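Local coordinates for putative isomerase YbhH (Escherichia coli, PDB 6OTV), which probably acts as an isomerase of the PrpF family, although its substrate and exact reaction are not assigned, at residues 90-95 against 161-166; 172-177 against 327-332; 190-195 against 289-294; 281-286 against 331-336; 308-313 against 317-322. All coordinates share one frame; numbering follows the deposited sequence. Where two conformers were deposited one is given.

Interaction 1: 90-95 against 161-166; sequences TPNCGN and LTFLNA. With EDO (1,2-ethanediol), chain D; PO4 (phosphate ion), chain I.
Gly94 and Leu161 mark the closest backbone approach, their CA atoms 8.6 Å apart, where the loop leading into helix 94-106 faces the end of strand 158-163. The fold is of the diaminopimelate epimerase type, in which strands wrap a central helix in each half of the molecule, and this contact fits the turn before one such helix against a strand close to the centre of the molecule. Side chains rather than backbone bonds span the gap. The amide of Asn92, swung away from the backbone N (chi1 171°), brings ND2 obliquely to CE2 of the Phe163 ring at 4.3 Å. Leu161 reaches from the next inward-pointing position of the strand and sets its CD1 methyl 3.6 Å from the carbonyl O of Gly94. Ile130 of strand 129-135 packs on both Asn92 and Phe163.

On its other flank the 90-95 loop receives an anion. Cys93 is the N-cap residue, and the first N-H groups of the helix meet a phosphate ion, probably from the crystallisation liquor: Gly94 N donates to O3 of the phosphate at 2.8 Å, and Asn95 N adds a weak bond to O2. Ile279 N, at the start of the helix in the other half, binds the same ion. An anion held between two helix N termini is consistent with the substrate pocket of this fold. Asn95 OD1 is taken by Arg337 NH1 and Thr13 N, which fixes the amide while its ND2 gives phosphate O2 an almost straight 2.7 Å bond (175°).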
# COMPACT_ATOMS: atom_id res chain seq x y z
N THR A 90 10.77 -9.12 18.38
CA THR A 90 10.86 -7.66 18.23
C THR A 90 11.19 -7.25 16.80
O THR A 90 10.39 -6.53 16.18
CB THR A 90 11.86 -7.09 19.24
OG1 THR A 90 11.38 -7.32 20.57
CG2 THR A 90 12.03 -5.60 19.03
N PRO A 91 12.32 -7.65 16.21
CA PRO A 91 12.78 -7.00 14.98
C PRO A 91 12.06 -7.51 13.74
O PRO A 91 11.25 -8.44 13.77
CB PRO A 91 14.26 -7.36 14.94
CG PRO A 91 14.30 -8.72 15.51
CD PRO A 91 13.21 -8.77 16.58
N ASN A 92 12.37 -6.86 12.62
CA ASN A 92 11.98 -7.31 11.29
C ASN A 92 13.25 -7.77 10.59
O ASN A 92 14.10 -6.96 10.23
CB ASN A 92 11.29 -6.19 10.51
CG ASN A 92 11.05 -6.54 9.05
OD1 ASN A 92 11.00 -7.71 8.68
ND2 ASN A 92 10.91 -5.52 8.22
N CYS A 93 13.38 -9.09 10.42
CA CYS A 93 14.57 -9.66 9.79
C CYS A 93 14.43 -9.53 8.27
O CYS A 93 13.58 -10.19 7.66
CB CYS A 93 14.76 -11.11 10.20
SG CYS A 93 16.22 -11.89 9.48
N GLY A 94 15.27 -8.69 7.67
CA GLY A 94 15.20 -8.46 6.24
C GLY A 94 15.75 -9.61 5.42
O GLY A 94 15.38 -9.76 4.25
N ASN A 95 16.63 -10.42 6.00
CA ASN A 95 17.17 -11.56 5.26
C ASN A 95 16.16 -12.69 5.18
O ASN A 95 15.96 -13.27 4.10
CB ASN A 95 18.47 -12.01 5.91
CG ASN A 95 19.62 -11.09 5.57
OD1 ASN A 95 20.25 -11.23 4.52
ND2 ASN A 95 19.88 -10.13 6.45
N LEU A 161 13.70 -6.64 -2.86
CA LEU A 161 12.91 -6.26 -1.70
C LEU A 161 12.83 -4.75 -1.66
O LEU A 161 13.84 -4.07 -1.43
CB LEU A 161 13.53 -6.81 -0.41
CG LEU A 161 13.73 -8.32 -0.33
CD1 LEU A 161 14.35 -8.70 1.00
CD2 LEU A 161 12.40 -9.06 -0.53
N THR A 162 11.63 -4.21 -1.87
CA THR A 162 11.39 -2.77 -1.90
C THR A 162 10.55 -2.38 -0.69
O THR A 162 9.42 -2.86 -0.52
CB THR A 162 10.69 -2.36 -3.19
OG1 THR A 162 11.46 -2.79 -4.31
CG2 THR A 162 10.53 -0.84 -3.24
N PHE A 163 11.10 -1.49 0.14
CA PHE A 163 10.42 -1.03 1.35
C PHE A 163 9.49 0.13 1.01
O PHE A 163 9.91 1.10 0.37
CB PHE A 163 11.44 -0.64 2.41
CG PHE A 163 12.15 -1.82 3.03
CD1 PHE A 163 13.01 -2.60 2.27
CD2 PHE A 163 11.94 -2.15 4.36
CE1 PHE A 163 13.65 -3.70 2.83
CE2 PHE A 163 12.58 -3.25 4.93
CZ PHE A 163 13.44 -4.02 4.16
N LEU A 164 8.24 0.03 1.44
CA LEU A 164 7.17 0.90 0.95
C LEU A 164 6.80 2.02 1.91
O LEU A 164 6.33 3.07 1.45
CB LEU A 164 5.92 0.06 0.65
CG LEU A 164 6.17 -1.12 -0.30
CD1 LEU A 164 4.91 -1.97 -0.45
CD2 LEU A 164 6.66 -0.63 -1.65
N ASN A 165 6.98 1.84 3.21
CA ASN A 165 6.62 2.87 4.19
C ASN A 165 7.70 2.95 5.27
O ASN A 165 7.42 2.88 6.47
CB ASN A 165 5.24 2.60 4.79
CG ASN A 165 5.16 1.26 5.50
OD1 ASN A 165 5.91 0.33 5.19
ND2 ASN A 165 4.26 1.16 6.47
N ALA A 166 8.95 3.12 4.85
CA ALA A 166 10.07 3.18 5.79
C ALA A 166 10.11 4.49 6.56
O ALA A 166 10.62 4.53 7.68
CB ALA A 166 11.39 2.96 5.05
C1 EDO D . 9.18 5.49 2.66
O1 EDO D . 7.94 6.19 2.62
C2 EDO D . 9.17 4.39 1.61
O2 EDO D . 10.14 3.38 1.92
P PO4 I . 18.73 -8.36 9.15
O1 PO4 I . 19.15 -8.36 10.60
O2 PO4 I . 18.44 -9.77 8.70
O3 PO4 I . 17.51 -7.49 8.96
O4 PO4 I . 19.86 -7.82 8.30

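Interaction 2: 172-177 against 327-332; sequences GKVFPT and DATTLR. With EDO (1,2-ethanediol), chain M; EDO (1,2-ethanediol), chain D; EDO (1,2-ethanediol), chain O.
The Phe175 ring carries CG1 of Val174, the residue that meets Ala328, on one face, 3.6 Å above its plane and displaced toward the rim. At the edge of that ring, near its plane, sits O1 of an ethanediol molecule. The other flat group, the guanidinium of Arg332, has O2 of a different ethanediol over one face, again off-centre; its chain also packs on Pro69 of the second subunit.

Across the contact itself Val174 does most of the work. CG2 approaches the carbonyl O of Ala328 at 3.8 Å and its CB at 4.0 Å, and CG1 lies only slightly farther from the same CB, so the alanine methyl sits against both valine branches. CG1 anti to the backbone N (chi1 172°) leaves CG2 beside that N, and both methyls face Ala328. Thr329 CG2 comes alongside more loosely, 4.4 Å from Val174 CG2.

Two irregular loops thus meet here, one following strand 158-163 and the other leading into strand 332-344. The second contains an Asx turn at Asp327, in which Thr329 N donates to Asp327 OD1 at 3.2 Å from well above the carboxylate plane. The ethanediol at the edge of the Phe175 ring lies beside the seam: its O2 accepts from Val174 N and its O1 from Phe175 N, each at 2.9 Å, while Thr329 CG2 rests against O2.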
# COMPACT_ATOMS: atom_id res chain seq x y z
N GLY A 172 6.92 8.65 12.89
CA GLY A 172 6.04 9.36 11.99
C GLY A 172 6.71 10.51 11.26
O GLY A 172 6.07 11.13 10.40
N LYS A 173 7.97 10.81 11.59
CA LYS A 173 8.75 11.80 10.88
C LYS A 173 10.10 11.20 10.50
O LYS A 173 10.63 10.35 11.21
CB LYS A 173 8.97 13.06 11.74
CG LYS A 173 7.71 13.85 12.05
CD LYS A 173 8.03 15.15 12.76
CE LYS A 173 6.78 15.97 13.04
NZ LYS A 173 7.10 17.29 13.65
N VAL A 174 10.63 11.65 9.36
CA VAL A 174 11.96 11.22 8.95
C VAL A 174 13.01 11.74 9.93
O VAL A 174 13.91 11.00 10.34
CB VAL A 174 12.26 11.67 7.51
CG1 VAL A 174 13.71 11.40 7.16
CG2 VAL A 174 11.33 10.96 6.54
N PHE A 175 12.89 13.01 10.33
CA PHE A 175 13.76 13.61 11.33
C PHE A 175 12.90 13.96 12.55
O PHE A 175 12.31 15.05 12.60
CB PHE A 175 14.46 14.85 10.78
CG PHE A 175 15.30 14.57 9.56
CD1 PHE A 175 16.57 14.04 9.69
CD2 PHE A 175 14.80 14.81 8.29
CE1 PHE A 175 17.34 13.77 8.58
CE2 PHE A 175 15.57 14.54 7.17
CZ PHE A 175 16.84 14.02 7.31
N PRO A 176 12.80 13.07 13.53
CA PRO A 176 11.91 13.34 14.68
C PRO A 176 12.28 14.58 15.47
O PRO A 176 11.40 15.22 16.04
CB PRO A 176 12.05 12.07 15.53
CG PRO A 176 12.53 11.02 14.58
CD PRO A 176 13.40 11.73 13.60
N THR A 177 13.57 14.93 15.52
CA THR A 177 14.00 16.14 16.22
C THR A 177 13.78 17.40 15.40
O THR A 177 14.14 18.49 15.87
CB THR A 177 15.48 16.03 16.59
OG1 THR A 177 16.28 16.10 15.40
CG2 THR A 177 15.76 14.72 17.31
N ASP A 327 9.73 15.47 -1.04
CA ASP A 327 10.02 15.29 0.38
C ASP A 327 10.81 14.00 0.61
O ASP A 327 10.92 13.13 -0.27
CB ASP A 327 8.72 15.28 1.18
CG ASP A 327 8.93 15.60 2.65
OD1 ASP A 327 9.88 15.06 3.26
OD2 ASP A 327 8.14 16.39 3.21
N ALA A 328 11.38 13.89 1.81
CA ALA A 328 12.02 12.65 2.24
C ALA A 328 11.02 11.56 2.56
O ALA A 328 11.43 10.41 2.75
CB ALA A 328 12.90 12.92 3.46
N THR A 329 9.73 11.88 2.64
CA THR A 329 8.72 10.88 2.95
C THR A 329 8.44 9.95 1.77
O THR A 329 7.89 8.87 1.98
CB THR A 329 7.41 11.56 3.38
OG1 THR A 329 6.97 12.44 2.34
CG2 THR A 329 7.63 12.36 4.65
N THR A 330 8.81 10.35 0.56
CA THR A 330 8.60 9.53 -0.63
C THR A 330 9.86 8.81 -1.06
O THR A 330 9.88 8.20 -2.14
CB THR A 330 8.06 10.39 -1.77
OG1 THR A 330 8.97 11.46 -2.05
CG2 THR A 330 6.70 10.98 -1.40
N LEU A 331 10.92 8.86 -0.26
CA LEU A 331 12.16 8.17 -0.59
C LEU A 331 11.95 6.66 -0.53
O LEU A 331 11.51 6.14 0.50
CB LEU A 331 13.27 8.61 0.37
CG LEU A 331 14.66 8.01 0.16
CD1 LEU A 331 15.14 8.26 -1.25
CD2 LEU A 331 15.64 8.59 1.17
N ARG A 332 12.26 5.97 -1.62
CA ARG A 332 12.03 4.53 -1.73
C ARG A 332 13.37 3.80 -1.79
O ARG A 332 14.26 4.18 -2.56
CB ARG A 332 11.20 4.21 -2.98
CG ARG A 332 10.41 2.91 -2.90
CD ARG A 332 9.81 2.57 -4.25
NE ARG A 332 10.85 2.35 -5.25
CZ ARG A 332 10.62 2.18 -6.55
NH1 ARG A 332 9.38 2.22 -7.02
NH2 ARG A 332 11.63 1.99 -7.38
C1 EDO M . 10.31 15.57 8.14
O1 EDO M . 11.04 14.97 9.21
C2 EDO M . 9.81 14.49 7.18
O2 EDO M . 9.00 13.55 7.90
C1 EDO D . 9.18 5.49 2.66
O1 EDO D . 7.94 6.19 2.62
C2 EDO D . 9.17 4.39 1.61
O2 EDO D . 10.14 3.38 1.92
C1 EDO O . 8.22 7.28 -5.28
O1 EDO O . 8.94 8.32 -4.61
C2 EDO O . 9.09 6.03 -5.40
O2 EDO O . 10.18 6.27 -6.30

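Interaction 3: 190-195 against 289-294; sequences TCIDMA and CALEGT
Thr190 OG1 is gripped by two backbone groups, Val295 N and Gln180 O, and in that position it also presses against Thr294, 3.6 Å from its CA. The hydroxyl is buried, and these partners satisfy it. Its placement follows from chi1 of -76°, which puts OG1 beside the backbone N and turns CG2 the other way, against Thr294 CG2 at 3.9 Å. The two threonines thus cross obliquely, in contact through OG1 on Thr294 CA and through their methyls, while Thr294 OG1 turns to a different acceptor, Ser288 O in the last turn of helix 279-290.

Farther along the strand, Ile192 extends CD1 obliquely to CD1 of Leu291, also 3.9 Å away. Leu291 is the first residue to leave helical geometry and begins a type II beta turn that runs to Thr294, with Gly293 at the position of positive phi (93°). The turn carries the chain back so that Leu291 and Thr294 both point at the inward face of strand 187-193, where Thr190 and Ile192 lie two residues apart. Packing of the turn that follows a buried helix on a surrounding strand is consistent with the helix-in-barrel half of the diaminopimelate epimerase-like fold.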
# COMPACT_ATOMS: atom_id res chain seq x y z
N THR A 190 23.15 12.76 13.56
CA THR A 190 21.92 12.87 12.79
C THR A 190 20.91 11.85 13.30
O THR A 190 21.21 10.66 13.38
CB THR A 190 22.17 12.66 11.29
OG1 THR A 190 22.77 13.83 10.74
CG2 THR A 190 20.86 12.38 10.57
N CYS A 191 19.72 12.33 13.65
CA CYS A 191 18.63 11.47 14.09
C CYS A 191 17.65 11.30 12.93
O CYS A 191 17.05 12.28 12.47
CB CYS A 191 17.93 12.07 15.31
SG CYS A 191 19.02 12.27 16.74
N ILE A 192 17.50 10.07 12.46
CA ILE A 192 16.66 9.78 11.31
C ILE A 192 15.88 8.50 11.58
O ILE A 192 16.37 7.57 12.24
CB ILE A 192 17.49 9.68 10.01
CG1 ILE A 192 16.58 9.57 8.78
CG2 ILE A 192 18.45 8.51 10.07
CD1 ILE A 192 17.32 9.61 7.47
N ASP A 193 14.64 8.46 11.09
CA ASP A 193 13.73 7.33 11.26
C ASP A 193 13.34 6.85 9.86
O ASP A 193 12.35 7.31 9.29
CB ASP A 193 12.51 7.75 12.08
CG ASP A 193 11.63 6.57 12.47
OD1 ASP A 193 12.02 5.41 12.21
OD2 ASP A 193 10.55 6.80 13.04
N MET A 194 14.15 5.95 9.30
CA MET A 194 13.91 5.35 7.99
C MET A 194 14.07 3.84 8.14
O MET A 194 15.19 3.34 8.25
CB MET A 194 14.86 5.90 6.93
CG MET A 194 14.33 7.11 6.18
SD MET A 194 12.94 6.72 5.10
CE MET A 194 13.70 5.61 3.93
N ALA A 195 12.94 3.13 8.17
CA ALA A 195 12.88 1.68 8.40
C ALA A 195 13.35 1.31 9.80
O ALA A 195 13.00 0.24 10.31
CB ALA A 195 13.69 0.93 7.34
N CYS A 289 22.65 9.38 3.42
CA CYS A 289 23.60 9.73 2.37
C CYS A 289 22.94 10.55 1.26
O CYS A 289 23.59 11.41 0.66
CB CYS A 289 24.24 8.48 1.77
SG CYS A 289 25.34 7.57 2.88
N ALA A 290 21.66 10.30 0.99
CA ALA A 290 20.97 10.99 -0.09
C ALA A 290 20.27 12.26 0.37
O ALA A 290 20.18 13.22 -0.40
CB ALA A 290 19.94 10.06 -0.75
N LEU A 291 19.77 12.29 1.61
CA LEU A 291 19.09 13.48 2.10
C LEU A 291 20.10 14.57 2.43
O LEU A 291 21.15 14.31 3.03
CB LEU A 291 18.25 13.13 3.33
CG LEU A 291 17.16 12.09 3.10
CD1 LEU A 291 16.41 11.80 4.39
CD2 LEU A 291 16.21 12.55 2.01
N GLU A 292 19.77 15.80 2.05
CA GLU A 292 20.66 16.93 2.26
C GLU A 292 20.63 17.38 3.72
O GLU A 292 19.59 17.34 4.39
CB GLU A 292 20.27 18.10 1.36
CG GLU A 292 18.81 18.49 1.45
CD GLU A 292 18.53 19.85 0.85
OE1 GLU A 292 18.03 20.73 1.58
OE2 GLU A 292 18.82 20.04 -0.35
N GLY A 293 21.79 17.82 4.20
CA GLY A 293 21.90 18.42 5.52
C GLY A 293 22.24 17.47 6.65
O GLY A 293 22.39 17.93 7.79
N THR A 294 22.36 16.18 6.38
CA THR A 294 22.70 15.24 7.44
C THR A 294 24.20 15.28 7.74
O THR A 294 25.00 15.79 6.95
CB THR A 294 22.29 13.82 7.06
OG1 THR A 294 22.95 13.43 5.85
CG2 THR A 294 20.78 13.72 6.87

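Interaction 4: 281-286 against 331-336; sequences GAIAIS and LRASVI
Ile283 lies over Ala333 where helix 279-290 crosses strand 332-344, the two CA atoms 6.4 Å apart, and its side chain can be followed outward from the helix. CB rests beside the methyl of Ala195, in the loop after strand 187-193. From CB the CG2 branch runs to the alanine methyl, 3.8 Å from Ala333 CB, with the terminal methyl of Met194 also against it. CG1, which carries the other branch, lies beside the backbone N (chi1 -55°), and the turn at chi2 (-53°) brings CD1 to the strand. At the tip CD1 comes 3.6 Å from Ala333 CB and 4.2 Å from Val335 CG2. Both branches thus straddle one small side chain, and the tip spans two inward positions of the strand.

Val335 meets the isoleucine obliquely through CG2. On the helix, Ser286 OG lies 2.8 Å from Ala282 O and 3.0 Å from Ile283 O, and its proton could go to either carbonyl. One edge of the strand is paired with strand 158-163 through Ala333-Phe163 and Val335-Leu161; on the other, Ser334 bonds to His320. Ala282 and Ser286 pack beside Ile283 on Val319 of the next strand, 315-322. A helix buried against the inner face of curved strands, here with the small Ala333 beneath Ile283, is the core of one half of the diaminopimelate epimerase-like fold.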
# COMPACT_ATOMS: atom_id res chain seq x y z
N GLY A 281 18.75 -1.02 9.15
CA GLY A 281 19.81 -0.06 9.37
C GLY A 281 20.42 0.43 8.07
O GLY A 281 20.76 1.61 7.93
N ALA A 282 20.56 -0.48 7.09
CA ALA A 282 21.10 -0.08 5.80
C ALA A 282 20.19 0.91 5.10
O ALA A 282 20.66 1.83 4.41
CB ALA A 282 21.33 -1.32 4.93
N ILE A 283 18.87 0.76 5.27
CA ILE A 283 17.94 1.72 4.68
C ILE A 283 18.16 3.11 5.28
O ILE A 283 18.24 4.11 4.56
CB ILE A 283 16.48 1.26 4.89
CG1 ILE A 283 16.27 -0.16 4.35
CG2 ILE A 283 15.51 2.24 4.25
CD1 ILE A 283 16.70 -0.34 2.92
N ALA A 284 18.28 3.17 6.61
CA ALA A 284 18.42 4.46 7.28
C ALA A 284 19.73 5.15 6.90
O ALA A 284 19.74 6.35 6.59
CB ALA A 284 18.34 4.26 8.80
N ILE A 285 20.84 4.41 6.91
CA ILE A 285 22.14 5.00 6.62
C ILE A 285 22.21 5.47 5.17
O ILE A 285 22.67 6.58 4.88
CB ILE A 285 23.26 4.00 6.94
CG1 ILE A 285 23.23 3.64 8.42
CG2 ILE A 285 24.61 4.58 6.56
CD1 ILE A 285 23.86 2.31 8.73
N SER A 286 21.76 4.63 4.24
CA SER A 286 21.78 5.02 2.83
C SER A 286 20.90 6.24 2.60
O SER A 286 21.22 7.10 1.77
CB SER A 286 21.33 3.85 1.95
OG SER A 286 20.00 3.47 2.25
N LEU A 331 10.92 8.86 -0.26
CA LEU A 331 12.16 8.17 -0.59
C LEU A 331 11.95 6.66 -0.53
O LEU A 331 11.51 6.14 0.50
CB LEU A 331 13.27 8.61 0.37
CG LEU A 331 14.66 8.01 0.16
CD1 LEU A 331 15.14 8.26 -1.25
CD2 LEU A 331 15.64 8.59 1.17
N ARG A 332 12.26 5.97 -1.62
CA ARG A 332 12.03 4.53 -1.73
C ARG A 332 13.37 3.80 -1.79
O ARG A 332 14.26 4.18 -2.56
CB ARG A 332 11.20 4.21 -2.98
CG ARG A 332 10.41 2.91 -2.90
CD ARG A 332 9.81 2.57 -4.25
NE ARG A 332 10.85 2.35 -5.25
CZ ARG A 332 10.62 2.18 -6.55
NH1 ARG A 332 9.38 2.22 -7.02
NH2 ARG A 332 11.63 1.99 -7.38
N ALA A 333 13.50 2.75 -0.98
CA ALA A 333 14.72 1.96 -0.90
C ALA A 333 14.44 0.52 -1.29
O ALA A 333 13.39 -0.04 -0.93
CB ALA A 333 15.32 2.00 0.50
N SER A 334 15.37 -0.09 -2.03
CA SER A 334 15.25 -1.49 -2.40
C SER A 334 16.61 -2.16 -2.26
O SER A 334 17.66 -1.52 -2.38
CB SER A 334 14.72 -1.65 -3.83
OG SER A 334 15.57 -1.03 -4.77
N VAL A 335 16.57 -3.46 -1.98
CA VAL A 335 17.77 -4.27 -1.79
C VAL A 335 17.59 -5.57 -2.55
O VAL A 335 16.47 -6.10 -2.64
CB VAL A 335 18.03 -4.52 -0.28
CG1 VAL A 335 19.13 -5.56 -0.09
CG2 VAL A 335 18.41 -3.22 0.42
N ILE A 336 18.68 -6.08 -3.12
CA ILE A 336 18.69 -7.39 -3.76
C ILE A 336 19.20 -8.41 -2.75
O ILE A 336 20.22 -8.19 -2.09
CB ILE A 336 19.57 -7.39 -5.03
CG1 ILE A 336 19.09 -6.32 -6.02
CG2 ILE A 336 19.56 -8.77 -5.68
CD1 ILE A 336 17.75 -6.62 -6.65

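Interaction 5: 308-313 against 317-322; sequences INIEHP and LDVHLS. With EDO (1,2-ethanediol), chain O.
Ile308 and Val319 form the tight heart of this contact, with Ile308 N bonded to Val319 O at 2.8 Å and Val319 N to Ile308 O at 2.9 Å. Ile310 and Leu317 repeat the pattern, their N and O atoms paired in both directions; the axes of the two strand segments lie 148° apart in direction, antiparallel. Between these hydrogen-bonded pairs Asn309 and Asp318 form a non-hydrogen-bonded pair, where Asn309 CA makes a C-H...O contact with Leu317 O at 3.4 Å.

The buried face carries Ile308, Ile310, Leu317, Val319 and Leu321. Ile308 CD1 crosses to Leu321 CD1 at 3.6 Å, a diagonal step past Val319, while Ile310 CG1 and Val319 CG2 are farther apart at 4.3 Å. Helix 279-290 covers this face through Ala282, Ser286 and Ala290.

The outer face is sparser and polar. Asn309 swings CG anti to its own N (chi1 -178°), which presents ND2 to Asp318 OD1 at 3.0 Å; the acceptor lies in the amide plane but is met from above the carboxylate plane, the two planes being 64° apart. Asn307 ND2 is a second donor to that oxygen, so two amides hold this exposed carboxylate. At the far end of the second strand, Ser322 OG bonds to an ethanediol O2. Strands 306-312 and 315-322 thus make a classic beta hairpin, flanked by strands 263-267 and 332-344, with one face turned to the helix inside its half of the epimerase-like fold.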
# COMPACT_ATOMS: atom_id res chain seq x y z
N ILE A 308 23.84 2.60 -3.61
CA ILE A 308 24.61 3.09 -2.47
C ILE A 308 25.15 1.87 -1.73
O ILE A 308 24.38 1.08 -1.17
CB ILE A 308 23.77 3.97 -1.54
CG1 ILE A 308 23.24 5.17 -2.32
CG2 ILE A 308 24.58 4.41 -0.34
CD1 ILE A 308 22.48 6.16 -1.47
N ASN A 309 26.47 1.70 -1.76
CA ASN A 309 27.12 0.54 -1.16
C ASN A 309 27.54 0.87 0.27
O ASN A 309 28.31 1.81 0.50
CB ASN A 309 28.32 0.14 -2.02
CG ASN A 309 29.03 -1.09 -1.50
OD1 ASN A 309 29.98 -1.00 -0.72
ND2 ASN A 309 28.58 -2.26 -1.93
N ILE A 310 27.02 0.10 1.23
CA ILE A 310 27.28 0.30 2.66
C ILE A 310 28.22 -0.79 3.13
O ILE A 310 27.88 -1.98 3.07
CB ILE A 310 25.98 0.28 3.49
CG1 ILE A 310 24.86 1.08 2.82
CG2 ILE A 310 26.26 0.78 4.90
CD1 ILE A 310 25.10 2.56 2.80
N GLU A 311 29.39 -0.39 3.63
CA GLU A 311 30.36 -1.34 4.15
C GLU A 311 30.14 -1.58 5.63
O GLU A 311 29.78 -0.66 6.38
CB GLU A 311 31.79 -0.84 3.88
CG GLU A 311 32.09 -0.69 2.39
CD GLU A 311 33.50 -0.19 2.10
OE1 GLU A 311 34.23 0.16 3.05
OE2 GLU A 311 33.88 -0.16 0.91
N HIS A 312 30.37 -2.81 6.06
CA HIS A 312 30.15 -3.22 7.44
C HIS A 312 31.22 -4.26 7.78
O HIS A 312 31.97 -4.69 6.90
CB HIS A 312 28.73 -3.77 7.64
CG HIS A 312 28.40 -4.94 6.77
ND1 HIS A 312 28.82 -6.23 7.05
CD2 HIS A 312 27.68 -5.03 5.63
CE1 HIS A 312 28.38 -7.05 6.11
NE2 HIS A 312 27.68 -6.34 5.24
N PRO A 313 31.33 -4.66 9.06
CA PRO A 313 32.45 -5.53 9.46
C PRO A 313 32.67 -6.78 8.61
O PRO A 313 33.82 -7.22 8.49
CB PRO A 313 32.09 -5.91 10.90
CG PRO A 313 31.37 -4.73 11.40
CD PRO A 313 30.58 -4.19 10.24
N LEU A 317 26.87 -4.07 1.41
CA LEU A 317 25.49 -4.26 1.01
C LEU A 317 25.08 -3.13 0.09
O LEU A 317 25.34 -1.96 0.39
CB LEU A 317 24.57 -4.32 2.25
CG LEU A 317 23.15 -4.86 2.10
CD1 LEU A 317 22.17 -3.73 1.93
CD2 LEU A 317 23.04 -5.84 0.94
N ASP A 318 24.45 -3.47 -1.03
CA ASP A 318 23.97 -2.48 -1.99
C ASP A 318 22.52 -2.11 -1.68
O ASP A 318 21.66 -2.99 -1.54
CB ASP A 318 24.07 -3.02 -3.42
CG ASP A 318 25.48 -2.95 -3.97
OD1 ASP A 318 26.17 -1.93 -3.75
OD2 ASP A 318 25.90 -3.92 -4.64
N VAL A 319 22.26 -0.81 -1.56
CA VAL A 319 20.91 -0.29 -1.39
C VAL A 319 20.63 0.65 -2.56
O VAL A 319 21.40 1.58 -2.81
CB VAL A 319 20.73 0.46 -0.06
CG1 VAL A 319 19.29 0.92 0.10
CG2 VAL A 319 21.15 -0.42 1.12
N HIS A 320 19.55 0.38 -3.28
CA HIS A 320 19.11 1.24 -4.37
C HIS A 320 18.09 2.23 -3.83
O HIS A 320 17.06 1.83 -3.28
CB HIS A 320 18.52 0.43 -5.52
CG HIS A 320 18.14 1.26 -6.70
ND1 HIS A 320 16.83 1.63 -6.96
CD2 HIS A 320 18.88 1.81 -7.69
CE1 HIS A 320 16.79 2.37 -8.06
NE2 HIS A 320 18.03 2.49 -8.52
N LEU A 321 18.38 3.52 -3.98
CA LEU A 321 17.48 4.59 -3.58
C LEU A 321 16.83 5.22 -4.80
O LEU A 321 17.35 5.16 -5.91
CB LEU A 321 18.23 5.65 -2.77
CG LEU A 321 18.59 5.30 -1.33
CD1 LEU A 321 19.03 6.54 -0.59
CD2 LEU A 321 17.40 4.66 -0.63
N SER A 322 15.67 5.84 -4.56
CA SER A 322 14.85 6.41 -5.62
C SER A 322 13.82 7.31 -4.98
O SER A 322 13.34 7.04 -3.87
CB SER A 322 14.17 5.30 -6.44
OG SER A 322 13.06 5.81 -7.16
C1 EDO O . 8.22 7.28 -5.28
O1 EDO O . 8.94 8.32 -4.61
C2 EDO O . 9.09 6.03 -5.40
O2 EDO O . 10.18 6.27 -6.30

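How the interactions relate
From the N terminus, interaction 1 closes first, bringing the start of helix 94-106 to strand 158-163 before any other contact opens. Interaction 2 then closes a long loop from 172-177 to 327-332. Interactions 3 and 5 are nested inside it, and interaction 5 also lies within the loop closed by interaction 4. Interactions 3 and 4 cross, and both use helix 279-290. Interactions 2 and 4 end on the same stretch, sharing Leu331 and Arg332. Strand 332-344 joins the halves: backbone bonds link it to strand 158-163 of interaction 1 on one edge and to the hairpin of interaction 5 on the other, while Val174 O bonds to Asp193 N between interactions 2 and 3.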